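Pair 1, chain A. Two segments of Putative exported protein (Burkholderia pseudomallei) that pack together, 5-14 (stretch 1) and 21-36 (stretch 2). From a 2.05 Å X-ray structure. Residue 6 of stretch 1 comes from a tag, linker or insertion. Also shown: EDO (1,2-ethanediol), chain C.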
# COMPACT_ATOMS: atom_id res chain seq x y z
N MET A 5 17.29 6.69 -7.87
CA MET A 5 17.42 5.42 -8.63
C MET A 5 16.10 4.96 -9.27
O MET A 5 16.12 4.60 -10.44
CB MET A 5 18.09 4.33 -7.78
CG MET A 5 17.63 2.90 -8.01
SD MET A 5 17.74 2.15 -6.38
CE MET A 5 16.72 0.67 -6.47
N LEU A 6 14.98 4.97 -8.54
CA LEU A 6 13.69 4.62 -9.12
C LEU A 6 12.76 5.81 -9.30
O LEU A 6 12.77 6.76 -8.50
CB LEU A 6 12.95 3.51 -8.31
CG LEU A 6 13.68 2.17 -8.14
CD1 LEU A 6 13.12 1.39 -6.96
CD2 LEU A 6 13.67 1.33 -9.43
N LYS A 7 11.96 5.74 -10.38
CA LYS A 7 10.90 6.69 -10.65
C LYS A 7 9.61 6.10 -10.12
O LYS A 7 8.98 5.25 -10.79
CB LYS A 7 10.73 6.93 -12.14
CG LYS A 7 11.86 7.68 -12.83
CD LYS A 7 11.46 7.79 -14.29
CE LYS A 7 12.02 9.01 -14.96
NZ LYS A 7 13.33 8.61 -15.53
N ILE A 8 9.22 6.57 -8.93
CA ILE A 8 7.97 6.11 -8.28
C ILE A 8 6.80 7.11 -8.39
O ILE A 8 6.92 8.29 -8.00
CB ILE A 8 8.24 5.81 -6.79
CG1 ILE A 8 9.30 4.70 -6.64
CG2 ILE A 8 6.93 5.51 -6.08
CD1 ILE A 8 10.18 4.89 -5.41
N ALA A 9 5.67 6.64 -8.93
CA ALA A 9 4.44 7.43 -8.98
C ALA A 9 3.56 6.96 -7.84
O ALA A 9 3.43 5.77 -7.59
CB ALA A 9 3.72 7.27 -10.31
N LEU A 10 2.95 7.90 -7.14
CA LEU A 10 2.31 7.58 -5.86
C LEU A 10 0.98 8.30 -5.78
O LEU A 10 0.96 9.53 -5.90
CB LEU A 10 3.26 8.03 -4.71
CG LEU A 10 2.69 7.83 -3.29
CD1 LEU A 10 2.59 6.33 -3.01
CD2 LEU A 10 3.51 8.54 -2.22
N PHE A 11 -0.13 7.55 -5.64
CA PHE A 11 -1.45 8.09 -5.31
C PHE A 11 -1.62 8.16 -3.78
O PHE A 11 -1.06 7.35 -3.06
CB PHE A 11 -2.58 7.22 -5.93
CG PHE A 11 -2.68 7.33 -7.43
CD1 PHE A 11 -3.50 8.29 -8.03
CD2 PHE A 11 -1.92 6.48 -8.24
CE1 PHE A 11 -3.56 8.41 -9.43
CE2 PHE A 11 -1.99 6.58 -9.64
CZ PHE A 11 -2.80 7.55 -10.23
N GLY A 12 -2.38 9.15 -3.30
CA GLY A 12 -2.63 9.29 -1.87
C GLY A 12 -1.48 9.91 -1.09
O GLY A 12 -1.42 9.77 0.13
N ALA A 13 -0.58 10.61 -1.79
CA ALA A 13 0.63 11.18 -1.17
C ALA A 13 0.46 12.24 -0.04
O ALA A 13 1.45 12.51 0.69
CB ALA A 13 1.63 11.67 -2.23
N THR A 14 -0.73 12.82 0.13
CA THR A 14 -0.91 13.84 1.17
C THR A 14 -1.43 13.21 2.44
O THR A 14 -1.60 13.92 3.45
CB THR A 14 -1.90 14.96 0.81
OG1 THR A 14 -3.21 14.41 0.63
CG2 THR A 14 -1.51 15.67 -0.43
N ILE A 21 5.50 7.82 3.08
CA ILE A 21 6.05 7.05 1.98
C ILE A 21 6.80 7.97 1.01
O ILE A 21 7.94 7.69 0.66
CB ILE A 21 4.95 6.20 1.28
CG1 ILE A 21 4.44 5.12 2.25
CG2 ILE A 21 5.49 5.61 -0.03
CD1 ILE A 21 3.24 4.30 1.78
N ALA A 22 6.17 9.08 0.58
CA ALA A 22 6.81 9.98 -0.36
C ALA A 22 8.12 10.53 0.18
O ALA A 22 9.09 10.62 -0.54
CB ALA A 22 5.88 11.13 -0.76
N ALA A 23 8.13 10.92 1.45
CA ALA A 23 9.32 11.51 2.06
C ALA A 23 10.43 10.46 2.24
O ALA A 23 11.64 10.76 2.08
CB ALA A 23 8.95 12.12 3.42
N GLU A 24 10.02 9.24 2.61
CA GLU A 24 10.97 8.12 2.77
C GLU A 24 11.63 7.79 1.44
O GLU A 24 12.83 7.49 1.40
CB GLU A 24 10.28 6.87 3.35
CG GLU A 24 11.18 5.65 3.57
CD GLU A 24 12.33 5.88 4.55
OE1 GLU A 24 12.13 6.61 5.54
OE2 GLU A 24 13.43 5.29 4.38
N ALA A 25 10.86 7.82 0.36
CA ALA A 25 11.43 7.53 -0.95
C ALA A 25 12.33 8.69 -1.44
O ALA A 25 13.45 8.43 -1.89
CB ALA A 25 10.36 7.19 -1.97
N ALA A 26 11.86 9.93 -1.30
CA ALA A 26 12.66 11.12 -1.68
C ALA A 26 14.00 11.19 -0.95
O ALA A 26 15.02 11.47 -1.57
CB ALA A 26 11.88 12.42 -1.46
N ARG A 27 14.02 10.92 0.36
CA ARG A 27 15.24 11.10 1.13
C ARG A 27 16.31 10.06 0.73
O ARG A 27 17.50 10.26 1.06
CB ARG A 27 14.97 11.06 2.64
CG ARG A 27 14.64 9.67 3.24
CD ARG A 27 14.20 9.84 4.71
NE ARG A 27 15.33 10.24 5.56
CZ ARG A 27 15.26 10.68 6.83
NH1 ARG A 27 14.11 10.81 7.47
NH2 ARG A 27 16.40 11.00 7.46
N ARG A 28 15.89 9.00 0.03
CA ARG A 28 16.80 7.93 -0.45
C ARG A 28 17.34 8.25 -1.85
O ARG A 28 18.23 7.56 -2.37
CB ARG A 28 16.08 6.57 -0.50
CG ARG A 28 15.53 6.08 0.84
CD ARG A 28 14.88 4.68 0.71
NE ARG A 28 14.26 4.26 1.96
CZ ARG A 28 13.99 3.00 2.33
NH1 ARG A 28 14.28 1.96 1.56
NH2 ARG A 28 13.42 2.78 3.51
N GLY A 29 16.78 9.28 -2.47
CA GLY A 29 17.25 9.69 -3.82
C GLY A 29 16.35 9.13 -4.92
O GLY A 29 16.66 9.30 -6.11
N HIS A 30 15.23 8.49 -4.56
CA HIS A 30 14.25 8.09 -5.59
C HIS A 30 13.58 9.34 -6.11
O HIS A 30 13.45 10.32 -5.36
CB HIS A 30 13.22 7.07 -5.05
CG HIS A 30 13.84 5.79 -4.58
ND1 HIS A 30 14.62 5.00 -5.39
CD2 HIS A 30 13.77 5.15 -3.38
CE1 HIS A 30 15.03 3.94 -4.71
NE2 HIS A 30 14.51 4.00 -3.50
N GLN A 31 13.19 9.33 -7.38
CA GLN A 31 12.38 10.41 -7.96
C GLN A 31 10.89 10.12 -7.74
O GLN A 31 10.32 9.21 -8.36
CB GLN A 31 12.69 10.55 -9.46
CG GLN A 31 11.95 11.66 -10.18
CD GLN A 31 11.82 11.41 -11.68
OE1 GLN A 31 10.73 11.07 -12.20
NE2 GLN A 31 12.93 11.54 -12.38
N VAL A 32 10.26 10.91 -6.87
CA VAL A 32 8.86 10.71 -6.51
C VAL A 32 7.94 11.72 -7.20
O VAL A 32 8.19 12.93 -7.19
CB VAL A 32 8.63 10.82 -4.98
CG1 VAL A 32 7.20 10.43 -4.60
CG2 VAL A 32 9.67 10.00 -4.22
N THR A 33 6.87 11.20 -7.79
CA THR A 33 5.81 12.01 -8.38
C THR A 33 4.49 11.71 -7.67
O THR A 33 3.99 10.61 -7.76
CB THR A 33 5.71 11.70 -9.90
OG1 THR A 33 7.03 11.82 -10.47
CG2 THR A 33 4.71 12.66 -10.61
N ALA A 34 3.94 12.69 -6.95
CA ALA A 34 2.60 12.59 -6.38
C ALA A 34 1.54 12.80 -7.45
O ALA A 34 1.48 13.87 -8.09
CB ALA A 34 2.42 13.59 -5.23
N LEU A 35 0.72 11.78 -7.68
CA LEU A 35 -0.31 11.89 -8.68
C LEU A 35 -1.65 12.14 -7.99
O LEU A 35 -1.97 11.45 -7.01
CB LEU A 35 -0.36 10.62 -9.55
CG LEU A 35 0.81 10.28 -10.47
CD1 LEU A 35 0.47 9.03 -11.27
CD2 LEU A 35 1.09 11.44 -11.42
N SER A 36 -2.41 13.12 -8.49
CA SER A 36 -3.79 13.40 -8.01
C SER A 36 -4.69 14.14 -9.02
O SER A 36 -4.21 14.66 -10.03
CB SER A 36 -3.78 14.17 -6.68
OG SER A 36 -3.14 15.43 -6.82
C1 EDO C . -4.64 13.33 -1.55
O1 EDO C . -3.50 12.53 -1.15
C2 EDO C . -4.26 14.10 -2.81
O2 EDO C . -2.99 13.58 -3.19
O HOH W 1 18.50 6.73 -5.30
O HOH W 2 -0.54 11.65 -4.47
O HOH W 3 -3.80 10.94 -4.93

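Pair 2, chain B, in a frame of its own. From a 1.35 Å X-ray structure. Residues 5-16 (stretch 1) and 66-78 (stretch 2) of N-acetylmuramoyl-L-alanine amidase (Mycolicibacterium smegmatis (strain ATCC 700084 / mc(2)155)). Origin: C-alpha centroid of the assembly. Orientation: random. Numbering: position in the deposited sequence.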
# COMPACT_ATOMS: atom_id res chain seq x y z
N ASN B 5 23.23 4.55 -3.47
CA ASN B 5 23.14 3.32 -4.27
C ASN B 5 21.70 2.83 -4.43
O ASN B 5 21.46 1.62 -4.52
CB ASN B 5 24.07 2.21 -3.76
CG ASN B 5 25.10 1.81 -4.79
OD1 ASN B 5 24.80 1.09 -5.74
ND2 ASN B 5 26.32 2.30 -4.62
N ILE B 6 20.74 3.75 -4.47
CA ILE B 6 19.35 3.37 -4.74
C ILE B 6 18.86 3.81 -6.11
O ILE B 6 17.86 3.25 -6.59
CB ILE B 6 18.36 3.81 -3.64
CG1 ILE B 6 18.22 5.33 -3.60
CG2 ILE B 6 18.77 3.25 -2.30
CD1 ILE B 6 16.97 5.78 -2.85
N ALA B 7 19.50 4.78 -6.76
CA ALA B 7 19.07 5.18 -8.09
C ALA B 7 19.13 3.97 -9.02
O ALA B 7 20.02 3.13 -8.92
CB ALA B 7 19.94 6.31 -8.62
N GLY B 8 18.14 3.86 -9.89
CA GLY B 8 18.04 2.73 -10.79
C GLY B 8 17.26 1.55 -10.24
O GLY B 8 16.82 0.70 -11.03
N MET B 9 17.09 1.45 -8.92
CA MET B 9 16.27 0.39 -8.37
C MET B 9 14.81 0.61 -8.76
O MET B 9 14.41 1.70 -9.16
CB MET B 9 16.46 0.29 -6.86
CG MET B 9 17.90 -0.10 -6.49
SD MET B 9 18.20 -0.23 -4.71
CE MET B 9 17.65 -1.89 -4.35
N ILE B 10 14.02 -0.46 -8.67
CA ILE B 10 12.68 -0.51 -9.26
C ILE B 10 11.64 -0.68 -8.16
O ILE B 10 11.72 -1.63 -7.36
CB ILE B 10 12.56 -1.66 -10.28
CG1 ILE B 10 13.64 -1.54 -11.35
CG2 ILE B 10 11.18 -1.68 -10.88
CD1 ILE B 10 13.86 -2.83 -12.10
N VAL B 11 10.66 0.22 -8.13
CA VAL B 11 9.55 0.16 -7.18
C VAL B 11 8.25 0.09 -7.95
O VAL B 11 7.99 0.93 -8.83
CB VAL B 11 9.55 1.38 -6.24
CG1 VAL B 11 8.33 1.37 -5.32
CG2 VAL B 11 10.86 1.46 -5.44
N PHE B 12 7.42 -0.90 -7.63
CA PHE B 12 6.06 -0.98 -8.16
C PHE B 12 5.09 -0.39 -7.14
O PHE B 12 5.09 -0.81 -5.97
CB PHE B 12 5.68 -2.43 -8.47
CG PHE B 12 4.35 -2.58 -9.15
CD1 PHE B 12 4.23 -2.39 -10.52
CD2 PHE B 12 3.21 -2.92 -8.42
CE1 PHE B 12 2.99 -2.52 -11.15
CE2 PHE B 12 1.98 -3.07 -9.05
CZ PHE B 12 1.87 -2.87 -10.42
N LEU B 13 4.29 0.58 -7.58
CA LEU B 13 3.35 1.30 -6.72
C LEU B 13 1.93 0.91 -7.08
O LEU B 13 1.56 0.94 -8.26
CB LEU B 13 3.53 2.81 -6.88
CG LEU B 13 4.89 3.36 -6.42
CD1 LEU B 13 5.05 4.81 -6.87
CD2 LEU B 13 5.05 3.22 -4.90
N ASP B 14 1.13 0.57 -6.07
CA ASP B 14 -0.24 0.11 -6.26
C ASP B 14 -1.21 0.96 -5.44
O ASP B 14 -1.47 0.66 -4.26
CB ASP B 14 -0.37 -1.37 -5.91
CG ASP B 14 -1.81 -1.83 -5.88
OD1 ASP B 14 -2.61 -1.38 -6.73
OD2 ASP B 14 -2.15 -2.66 -5.00
N PRO B 15 -1.78 2.00 -6.03
CA PRO B 15 -2.84 2.74 -5.33
C PRO B 15 -4.11 1.91 -5.30
O PRO B 15 -4.68 1.57 -6.34
CB PRO B 15 -3.01 4.02 -6.16
CG PRO B 15 -2.47 3.68 -7.52
CD PRO B 15 -1.48 2.54 -7.37
N GLY B 16 -4.53 1.54 -4.09
CA GLY B 16 -5.61 0.57 -3.94
C GLY B 16 -6.90 1.04 -4.60
O GLY B 16 -7.22 2.23 -4.63
N ALA B 66 8.38 11.82 -5.74
CA ALA B 66 9.54 11.88 -4.87
C ALA B 66 10.55 10.80 -5.22
O ALA B 66 11.77 11.05 -5.21
CB ALA B 66 9.12 11.80 -3.40
N LEU B 67 10.07 9.60 -5.56
CA LEU B 67 10.98 8.52 -5.97
C LEU B 67 11.72 8.88 -7.25
O LEU B 67 12.93 8.67 -7.36
CB LEU B 67 10.21 7.21 -6.13
CG LEU B 67 9.71 6.61 -4.82
CD1 LEU B 67 8.94 5.33 -5.10
CD2 LEU B 67 10.88 6.35 -3.86
N THR B 68 11.00 9.43 -8.24
CA THR B 68 11.65 9.86 -9.47
C THR B 68 12.77 10.86 -9.19
O THR B 68 13.84 10.78 -9.80
CB THR B 68 10.60 10.45 -10.42
OG1 THR B 68 9.64 9.45 -10.77
CG2 THR B 68 11.26 10.97 -11.69
N ALA B 69 12.54 11.78 -8.26
CA ALA B 69 13.57 12.76 -7.92
C ALA B 69 14.81 12.10 -7.32
O ALA B 69 15.90 12.66 -7.39
CB ALA B 69 13.00 13.80 -6.95
N LEU B 70 14.65 10.93 -6.71
CA LEU B 70 15.76 10.15 -6.19
C LEU B 70 16.38 9.23 -7.24
O LEU B 70 17.28 8.44 -6.92
CB LEU B 70 15.32 9.33 -4.97
CG LEU B 70 14.81 10.12 -3.76
CD1 LEU B 70 14.15 9.21 -2.73
CD2 LEU B 70 15.94 10.92 -3.13
N GLY B 71 15.92 9.31 -8.49
CA GLY B 71 16.44 8.44 -9.53
C GLY B 71 15.92 7.02 -9.49
O GLY B 71 16.46 6.15 -10.17
N VAL B 72 14.88 6.76 -8.70
CA VAL B 72 14.31 5.42 -8.55
C VAL B 72 13.29 5.21 -9.67
O VAL B 72 12.47 6.10 -9.95
CB VAL B 72 13.67 5.25 -7.16
CG1 VAL B 72 12.89 3.94 -7.09
CG2 VAL B 72 14.76 5.28 -6.07
N ARG B 73 13.35 4.05 -10.33
CA ARG B 73 12.40 3.69 -11.37
C ARG B 73 11.08 3.29 -10.74
O ARG B 73 11.05 2.62 -9.70
CB ARG B 73 12.92 2.48 -12.15
CG ARG B 73 14.18 2.70 -12.97
CD ARG B 73 14.57 1.40 -13.67
NE ARG B 73 15.42 1.59 -14.84
CZ ARG B 73 16.72 1.31 -14.90
NH1 ARG B 73 17.35 0.84 -13.82
NH2 ARG B 73 17.38 1.51 -16.03
N THR B 74 9.98 3.69 -11.37
CA THR B 74 8.66 3.33 -10.87
C THR B 74 7.76 2.84 -11.99
O THR B 74 7.93 3.19 -13.17
CB THR B 74 7.97 4.49 -10.12
OG1 THR B 74 7.76 5.59 -11.02
CG2 THR B 74 8.79 4.96 -8.92
N ALA B 75 6.77 2.04 -11.59
CA ALA B 75 5.61 1.72 -12.40
C ALA B 75 4.41 1.67 -11.47
O ALA B 75 4.56 1.44 -10.27
CB ALA B 75 5.75 0.38 -13.13
N MET B 76 3.22 1.91 -12.03
CA MET B 76 1.99 1.94 -11.25
C MET B 76 1.00 0.90 -11.74
O MET B 76 0.98 0.52 -12.92
CB MET B 76 1.37 3.34 -11.24
CG MET B 76 2.20 4.36 -10.47
SD MET B 76 1.40 5.96 -10.36
CE MET B 76 -0.17 5.51 -9.62
N SER B 77 0.15 0.43 -10.83
CA SER B 77 -0.84 -0.58 -11.16
C SER B 77 -2.02 -0.02 -11.95
O SER B 77 -2.74 -0.79 -12.60
CB SER B 77 -1.37 -1.23 -9.89
OG SER B 77 -2.03 -0.27 -9.09
N ARG B 78 -2.26 1.29 -11.90
CA ARG B 78 -3.34 1.90 -12.66
C ARG B 78 -2.91 3.29 -13.06
O ARG B 78 -2.00 3.88 -12.47
CB ARG B 78 -4.66 1.93 -11.88
CG ARG B 78 -4.61 2.69 -10.56
CD ARG B 78 -6.00 2.67 -9.96
NE ARG B 78 -6.12 3.05 -8.55
CZ ARG B 78 -6.76 4.13 -8.10
NH1 ARG B 78 -7.30 5.00 -8.95
NH2 ARG B 78 -6.87 4.33 -6.79

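Pair 1 and pair 2 share one backbone plan: a helix ends in a glycine turn, and the strand that follows runs parallel to the strand of stretch 1. The strand axes approach to 4.7 Å in both, with crossing angles of -29° and -28°, and the central backbones superpose with an RMSD of 0.7 Å.

The turn has glycine in both pairs. Gly29(A) matches Gly71(B), each with positive phi in a Schellman motif. Glycine suits both: a CB on Gly29(A) would be jammed against the preceding carbonyl, while one on Gly71(B) would lie 3.0 Å from Ala7(B) CB, a clash.

The ladders also correspond. In pair 1, Ile8(A) N donates to Gln31(A) O (2.9 Å) and Thr33(A) N to Ile8(A) O (2.9 Å); in pair 2, Val11(B) N donates to Arg73(B) O (2.9 Å) and Ala75(B) N to Val11(B) O (3.2 Å).

On the sheet face that carries Ile8(A) and Leu10(A), matched by Val11(B) and Leu13(B), the space beneath the helix is filled in different ways. Ile8(A) meets a small helix residue, Ala25(A), and its longer side chain spans the gap, CD1 reaching Ala25(A) CB at 4.1 Å. At the matching positions the bulk is exchanged: Val11(B) is shorter and Leu67(B) longer, so Val11(B) CG1 meets Leu67(B) CD1 at 4.0 Å. Leu13(B) CD1 touches the same Leu67(B) CD1 at 4.3 Å. The matched leucines differ in rotamer, chi1 being t in Leu10(A) and m in Leu13(B). In pair 1, Leu10(A) CD2 packs against Ala22(A) CB at 3.8 Å.

After the turn, His30(A) matches Val72(B). The histidine combines packing with polarity: its CB lies 3.8 Å from Ile8(A) CD1, while ND1 accepts a hydrogen bond from the N of Leu6(A), a tag residue, at 3.2 Å. Branched Val72(B) has no polar side-chain atom to bond with; it fills the space, its CG1 lying 3.6 Å from Val11(B) CG2.

The other face reverses the allocation of bulk. Ala9(A) is small and leaves room for Leu35(A), whose CD1 lies 3.8 Å from Ala9(A) CB. Phe11(A) adds its ring, with Leu35(A) CB over one face, 4.0 Å from the ring centroid. In pair 2 the aromatic residue is Phe12(B), at the position of Ala9(A), and its CZ comes within 3.7 Å of the CB of compact Ser77(B), the counterpart of Leu35(A). Asp14(B) replaces Phe11(A), and Ser77(B) OG donates to Asp14(B) OD1 at 2.7 Å. A buried apolar pair thus becomes a buried polar one, whose hydrogen bond helps offset the cost of burying polar groups.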